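PDB 3HBZ: putative glycoside hydrolase from Bacteroides thetaiotaomicron VPI-5482, which is of unconfirmed function but binds calcium and may take part in carbohydrate metabolism, possibly as a glycoside hydrolase. Local coordinates for residues Ala243-Thr248 and Asn265-Ala270. Numbering follows the deposited sequence. Where two conformers were deposited one is given.
Sequences AIMYET and NLVSIA
Leu266 and Ile244 meet obliquely, methyl CD2 of the leucine lying 3.7 Å from CB of the isoleucine and also touching its CG2. The same CD2 reaches CB of Tyr246, whose ring leads away from the opposite strand, its OH hydrogen-bonded to Phe202 O and Asn307 ND2. Further along this face, Ile244 CG2 rests 4.2 Å from Ile269 CG1. On the other face the selenomethionine Met245, with CG anti to the backbone N (chi1 -168°) and the chain extended beyond, runs past Val267; methyl CG2 of the valine touches its CB, CG and SE, the CG contact being 3.8 Å. Beside it CB of Ser268 abuts Met245 CB, and Ala243 faces Ala270. The strands are antiparallel neighbours joined through a classic beta bulge: Val267 and Ser268 both stand opposite Met245, and their N atoms reach Met245 O from one face of its carbonyl plane, at 2.8 Å and 3.2 Å respectively. The extra residue shifts the pairing by one, setting Tyr246 against Leu266. Strand 306-313 flanks strand 240-247, and strand 281-290 borders the partner strand. Beyond the bulge, Glu247 N donates to Asn265 O, while Asn265 ND2 gives a nearly straight bond of 2.8 Å to Glu247 O, which lies in the plane of the side-chain amide. An alanine at Asn265 would probably leave Glu247 O without this donor and the strand end less firmly tied. The carboxylate of Glu247, on an extended side chain, forms a salt bridge through OE2 with Lys300.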
# COMPACT_ATOMS: atom_id res chain seq x y z
N ALA A 243 -4.07 10.00 -8.11
CA ALA A 243 -4.80 8.75 -8.28
C ALA A 243 -4.73 8.36 -9.74
O ALA A 243 -4.61 9.23 -10.63
CB ALA A 243 -6.28 8.88 -7.82
N ILE A 244 -4.71 7.05 -9.99
CA ILE A 244 -4.63 6.50 -11.35
C ILE A 244 -5.66 5.38 -11.48
O ILE A 244 -6.04 4.75 -10.49
CB ILE A 244 -3.23 6.01 -11.70
CG1 ILE A 244 -2.75 4.95 -10.68
CG2 ILE A 244 -2.25 7.16 -11.72
CD1 ILE A 244 -1.32 4.40 -10.95
N MSE A 245 -6.16 5.20 -12.68
CA MSE A 245 -6.99 4.07 -13.08
C MSE A 245 -6.30 3.47 -14.30
O MSE A 245 -5.93 4.20 -15.25
CB MSE A 245 -8.36 4.53 -13.47
CG MSE A 245 -9.33 3.39 -13.61
SE MSE A 245 -10.98 4.03 -14.24
CE MSE A 245 -12.05 2.40 -13.95
N TYR A 246 -6.09 2.16 -14.26
CA TYR A 246 -5.52 1.44 -15.39
C TYR A 246 -6.15 0.07 -15.58
O TYR A 246 -6.67 -0.54 -14.65
CB TYR A 246 -3.99 1.28 -15.19
CG TYR A 246 -3.62 0.51 -13.95
CD1 TYR A 246 -3.53 1.13 -12.70
CD2 TYR A 246 -3.37 -0.87 -13.99
CE1 TYR A 246 -3.15 0.41 -11.55
CE2 TYR A 246 -3.02 -1.60 -12.83
CZ TYR A 246 -2.90 -0.97 -11.63
OH TYR A 246 -2.61 -1.74 -10.51
N GLU A 247 -6.07 -0.41 -16.80
CA GLU A 247 -6.53 -1.72 -17.16
C GLU A 247 -5.44 -2.78 -16.85
O GLU A 247 -4.29 -2.63 -17.24
CB GLU A 247 -6.84 -1.74 -18.66
CG GLU A 247 -7.40 -3.09 -19.09
CD GLU A 247 -7.87 -3.11 -20.54
OE1 GLU A 247 -7.91 -2.04 -21.17
OE2 GLU A 247 -8.23 -4.22 -21.02
N THR A 248 -5.84 -3.85 -16.17
CA THR A 248 -4.93 -4.94 -15.85
C THR A 248 -4.93 -5.96 -16.98
O THR A 248 -5.79 -5.96 -17.83
CB THR A 248 -5.31 -5.63 -14.53
OG1 THR A 248 -6.65 -6.07 -14.60
CG2 THR A 248 -5.17 -4.67 -13.35
N ASN A 265 -1.19 1.19 -20.22
CA ASN A 265 -2.44 0.66 -19.66
C ASN A 265 -3.26 1.71 -18.92
O ASN A 265 -4.43 1.43 -18.56
CB ASN A 265 -2.16 -0.55 -18.74
CG ASN A 265 -1.76 -1.77 -19.54
OD1 ASN A 265 -0.92 -1.66 -20.41
ND2 ASN A 265 -2.41 -2.92 -19.31
N LEU A 266 -2.67 2.88 -18.64
CA LEU A 266 -3.40 3.95 -17.90
C LEU A 266 -4.60 4.40 -18.71
O LEU A 266 -4.50 4.52 -19.93
CB LEU A 266 -2.49 5.15 -17.66
CG LEU A 266 -1.52 4.95 -16.50
CD1 LEU A 266 -0.37 5.93 -16.58
CD2 LEU A 266 -2.23 5.10 -15.12
N VAL A 267 -5.73 4.60 -18.03
CA VAL A 267 -6.89 5.21 -18.66
C VAL A 267 -7.24 6.59 -18.09
O VAL A 267 -7.79 7.42 -18.81
CB VAL A 267 -8.13 4.25 -18.67
CG1 VAL A 267 -7.78 2.99 -19.48
CG2 VAL A 267 -8.58 3.91 -17.25
N SER A 268 -6.84 6.86 -16.85
CA SER A 268 -7.25 8.08 -16.17
C SER A 268 -6.26 8.45 -15.07
O SER A 268 -5.64 7.57 -14.44
CB SER A 268 -8.66 7.90 -15.60
OG SER A 268 -9.12 9.10 -15.04
N ILE A 269 -6.05 9.75 -14.89
CA ILE A 269 -5.19 10.28 -13.85
C ILE A 269 -5.78 11.52 -13.19
O ILE A 269 -6.24 12.41 -13.88
CB ILE A 269 -3.85 10.69 -14.40
CG1 ILE A 269 -3.21 9.50 -15.13
CG2 ILE A 269 -2.95 11.15 -13.24
CD1 ILE A 269 -1.82 9.82 -15.80
N ALA A 270 -5.79 11.55 -11.85
CA ALA A 270 -6.10 12.77 -11.07
C ALA A 270 -4.81 13.16 -10.32
O ALA A 270 -4.06 12.28 -9.86
CB ALA A 270 -7.22 12.49 -10.10
O HOH W 1 -5.71 0.54 -21.67